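Local coordinates for CHAD domain protein (Streptomyces chartreusis, PDB 6RN5) that probably binds polyphosphate through its helical CHAD fold and binds copper ions through histidine side chains, at residues N315-A320 and A357-F362. Numbering follows the deposited sequence.
Sequences NRHRDA and AARFAF. With SO4 (sulfate ion), chain H; SO4 (sulfate ion), chain F.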
ATOM      1  N   ASN A 315       3.101  -3.970 -19.640  1.00 31.78           N
ATOM      2  CA  ASN A 315       2.733  -5.375 -19.354  1.00 30.28           C
ATOM      3  C   ASN A 315       2.535  -5.624 -17.847  1.00 28.53           C
ATOM      4  O   ASN A 315       1.673  -6.391 -17.451  1.00 29.65           O
ATOM      5  CB  ASN A 315       3.763  -6.368 -19.881  1.00 32.20           C
ATOM      6  CG  ASN A 315       3.811  -6.457 -21.400  1.00 38.00           C
ATOM      7  OD1 ASN A 315       2.876  -6.049 -22.133  1.00 42.40           O
ATOM      8  ND2 ASN A 315       4.911  -7.006 -21.891  1.00 36.48           N
ATOM      9  N   ARG A 316       3.334  -4.997 -17.012  1.00 30.83           N
ATOM     10  CA  ARG A 316       3.176  -5.179 -15.597  1.00 33.49           C
ATOM     11  C   ARG A 316       1.880  -4.542 -15.170  1.00 32.96           C
ATOM     12  O   ARG A 316       1.171  -5.064 -14.321  1.00 31.63           O
ATOM     13  CB  ARG A 316       4.390  -4.630 -14.846  1.00 40.42           C
ATOM     14  CG  ARG A 316       5.550  -5.646 -14.867  1.00 48.40           C
ATOM     15  CD  ARG A 316       6.920  -5.019 -15.038  1.00 58.91           C
ATOM     16  NE  ARG A 316       7.205  -3.960 -14.067  1.00 62.62           N
ATOM     17  CZ  ARG A 316       7.848  -2.813 -14.333  1.00 68.63           C
ATOM     18  NH1 ARG A 316       8.276  -2.516 -15.556  1.00 64.07           N
ATOM     19  NH2 ARG A 316       8.040  -1.932 -13.351  1.00 81.34           N
ATOM     20  N   HIS A 317       1.561  -3.401 -15.774  1.00 31.94           N
ATOM     21  CA  HIS A 317       0.306  -2.712 -15.506  1.00 30.65           C
ATOM     22  C   HIS A 317      -0.884  -3.651 -15.750  1.00 29.55           C
ATOM     23  O   HIS A 317      -1.770  -3.802 -14.941  1.00 31.18           O
ATOM     24  CB  HIS A 317       0.225  -1.458 -16.365  1.00 30.49           C
ATOM     25  CG  HIS A 317      -0.971  -0.605 -16.089  1.00 30.49           C
ATOM     26  ND1 HIS A 317      -2.247  -1.007 -16.384  1.00 29.96           N
ATOM     27  CD2 HIS A 317      -1.083   0.624 -15.544  1.00 30.99           C
ATOM     28  CE1 HIS A 317      -3.099  -0.050 -16.043  1.00 30.99           C
ATOM     29  NE2 HIS A 317      -2.423   0.951 -15.537  1.00 28.68           N
ATOM     30  N   ARG A 318      -0.877  -4.284 -16.892  1.00 30.80           N
ATOM     31  CA  ARG A 318      -1.932  -5.153 -17.304  1.00 33.74           C
ATOM     32  C   ARG A 318      -1.982  -6.395 -16.422  1.00 33.87           C
ATOM     33  O   ARG A 318      -3.050  -6.767 -15.965  1.00 32.22           O
ATOM     34  CB  ARG A 318      -1.718  -5.538 -18.772  1.00 38.66           C
ATOM     35  CG  ARG A 318      -2.923  -6.185 -19.441  1.00 43.46           C
ATOM     36  CD  ARG A 318      -2.928  -7.678 -19.303  1.00 49.17           C
ATOM     37  NE  ARG A 318      -1.761  -8.304 -19.921  1.00 54.13           N
ATOM     38  CZ  ARG A 318      -1.760  -8.924 -21.105  1.00 58.78           C
ATOM     39  NH1 ARG A 318      -2.862  -9.013 -21.860  1.00 55.74           N
ATOM     40  NH2 ARG A 318      -0.638  -9.477 -21.529  1.00 65.13           N
ATOM     41  N   ASP A 319      -0.825  -7.013 -16.179  1.00 30.85           N
ATOM     42  CA  ASP A 319      -0.751  -8.195 -15.352  1.00 31.63           C
ATOM     43  C   ASP A 319      -1.165  -7.865 -13.930  1.00 32.42           C
ATOM     44  O   ASP A 319      -1.916  -8.623 -13.327  1.00 33.86           O
ATOM     45  CB  ASP A 319       0.675  -8.820 -15.339  1.00 31.11           C
ATOM     46  CG  ASP A 319       1.077  -9.430 -16.698  1.00 35.26           C
ATOM     47  OD1 ASP A 319       0.227  -9.619 -17.594  1.00 33.18           O
ATOM     48  OD2 ASP A 319       2.273  -9.680 -16.883  1.00 40.34           O
ATOM     49  N   ALA A 320      -0.668  -6.761 -13.375  1.00 29.71           N
ATOM     50  CA  ALA A 320      -1.053  -6.414 -12.002  1.00 29.62           C
ATOM     51  C   ALA A 320      -2.562  -6.111 -11.921  1.00 30.61           C
ATOM     52  O   ALA A 320      -3.260  -6.472 -10.949  1.00 28.35           O
ATOM     53  CB  ALA A 320      -0.228  -5.236 -11.507  1.00 32.19           C
ATOM     54  N   ALA A 357       2.582   1.801  -9.555  1.00 31.40           N
ATOM     55  CA  ALA A 357       4.013   1.822  -9.844  1.00 32.61           C
ATOM     56  C   ALA A 357       4.276   1.611 -11.328  1.00 32.50           C
ATOM     57  O   ALA A 357       5.161   2.243 -11.917  1.00 32.44           O
ATOM     58  CB  ALA A 357       4.772   0.777  -9.010  1.00 32.68           C
ATOM     59  N   ALA A 358       3.525   0.730 -11.964  1.00 31.70           N
ATOM     60  CA  ALA A 358       3.802   0.524 -13.347  1.00 33.22           C
ATOM     61  C   ALA A 358       3.509   1.812 -14.158  1.00 34.29           C
ATOM     62  O   ALA A 358       4.203   2.101 -15.158  1.00 30.05           O
ATOM     63  CB  ALA A 358       3.039  -0.653 -13.888  1.00 31.08           C
ATOM     64  N   ARG A 359       2.504   2.579 -13.731  1.00 33.07           N
ATOM     65  CA  ARG A 359       2.152   3.783 -14.468  1.00 34.09           C
ATOM     66  C   ARG A 359       3.273   4.812 -14.309  1.00 34.60           C
ATOM     67  O   ARG A 359       3.597   5.555 -15.240  1.00 30.46           O
ATOM     68  CB  ARG A 359       0.855   4.390 -13.956  1.00 32.88           C
ATOM     69  CG  ARG A 359      -0.395   3.612 -14.236  1.00 32.16           C
ATOM     70  CD  ARG A 359      -1.649   4.354 -13.730  1.00 34.72           C
ATOM     71  NE  ARG A 359      -2.810   3.485 -13.960  1.00 37.12           N
ATOM     72  CZ  ARG A 359      -3.935   3.494 -13.248  1.00 38.96           C
ATOM     73  NH1 ARG A 359      -4.117   4.341 -12.253  1.00 39.10           N
ATOM     74  NH2 ARG A 359      -4.896   2.642 -13.559  1.00 41.43           N
ATOM     75  N   PHE A 360       3.814   4.900 -13.097  1.00 33.83           N
ATOM     76  CA  PHE A 360       4.969   5.747 -12.862  1.00 37.91           C
ATOM     77  C   PHE A 360       6.213   5.290 -13.676  1.00 37.46           C
ATOM     78  O   PHE A 360       6.891   6.108 -14.308  1.00 34.28           O
ATOM     79  CB  PHE A 360       5.265   5.795 -11.357  1.00 44.21           C
ATOM     80  CG  PHE A 360       6.388   6.734 -10.974  1.00 47.40           C
ATOM     81  CD1 PHE A 360       6.200   8.110 -11.014  1.00 52.10           C
ATOM     82  CD2 PHE A 360       7.622   6.235 -10.546  1.00 50.51           C
ATOM     83  CE1 PHE A 360       7.224   8.983 -10.652  1.00 51.36           C
ATOM     84  CE2 PHE A 360       8.656   7.102 -10.196  1.00 54.73           C
ATOM     85  CZ  PHE A 360       8.453   8.484 -10.250  1.00 48.86           C
ATOM     86  N   ALA A 361       6.504   3.995 -13.668  1.00 34.38           N
ATOM     87  CA  ALA A 361       7.608   3.480 -14.453  1.00 34.76           C
ATOM     88  C   ALA A 361       7.437   3.822 -15.951  1.00 36.84           C
ATOM     89  O   ALA A 361       8.385   4.270 -16.616  1.00 33.09           O
ATOM     90  CB  ALA A 361       7.778   1.978 -14.234  1.00 33.54           C
ATOM     91  N   PHE A 362       6.231   3.651 -16.479  1.00 34.95           N
ATOM     92  CA  PHE A 362       6.003   3.959 -17.875  1.00 38.46           C
ATOM     93  C   PHE A 362       6.322   5.428 -18.110  1.00 40.22           C
ATOM     94  O   PHE A 362       7.050   5.780 -19.036  1.00 39.48           O
ATOM     95  CB  PHE A 362       4.554   3.730 -18.283  1.00 36.46           C
ATOM     96  CG  PHE A 362       4.217   4.305 -19.627  1.00 33.75           C
ATOM     97  CD1 PHE A 362       4.475   3.589 -20.794  1.00 34.77           C
ATOM     98  CD2 PHE A 362       3.655   5.589 -19.738  1.00 35.88           C
ATOM     99  CE1 PHE A 362       4.189   4.141 -22.047  1.00 35.93           C
ATOM    100  CE2 PHE A 362       3.324   6.127 -20.992  1.00 35.73           C
ATOM    101  CZ  PHE A 362       3.605   5.414 -22.141  1.00 33.21           C
TER
HETATM  102  S   SO4 H 407      -8.046   3.407 -11.365  1.00 59.58           S
HETATM  103  O1  SO4 H 407      -9.221   4.191 -11.861  1.00 64.92           O
HETATM  104  O2  SO4 H 407      -7.648   2.536 -12.522  1.00 58.23           O
HETATM  105  O3  SO4 H 407      -6.880   4.246 -11.090  1.00 59.45           O
HETATM  106  O4  SO4 H 407      -8.418   2.699 -10.072  1.00 55.29           O
HETATM  107  S   SO4 F 405      -1.811 -10.269 -25.369  1.00 75.10           S
HETATM  108  O1  SO4 F 405      -1.890 -10.835 -26.749  1.00 79.86           O
HETATM  109  O2  SO4 F 405      -0.414 -10.290 -24.917  1.00 73.23           O
HETATM  110  O3  SO4 F 405      -2.331  -8.845 -25.306  1.00 71.84           O
HETATM  111  O4  SO4 F 405      -2.570 -11.192 -24.496  1.00 76.92           O
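Arg359 donates its NE hydrogen to NE2 of His317, 3.0 Å away, with an N-H...N angle of 154°. The donor lies close to the imidazole plane, where NE2 accepts; ND1 is hydrogen-bonded elsewhere. Arg359 is extended from CG to NE, and its CG packs in plane at the ring edge, 3.3 Å from CD2 of His317.

Beyond NE, Arg359 NH1 donates to O3 (3.0 Å) and Arg359 NH2 to O2 (2.9 Å) of the chain H sulfate. The same guanidinium forms salt bridges with Asp274 and Glu356, and Trp277 adds a cation-pi contact while stacking on His317. An alanine in place of Arg359 would probably leave His317 NE2 without this donor and the sulfate and Asp274 without their positive partner.

Apolar packing is small: CB of Ala358 sits 3.8 Å from CB of His317. The Ala361 methyl loosely touches the Arg316 guanidinium, CB to NH2 4.0 Å.

Helices 305-331 and 338-366 run antiparallel here, at 169° and 8.7 Å between the local axes. Such close antiparallel helix packing belongs to the all-helical CHAD fold. The sulfate, probably from the crystallisation liquor and also bound by copper ligand His271, is consistent with an anion-binding surface beside the metal site.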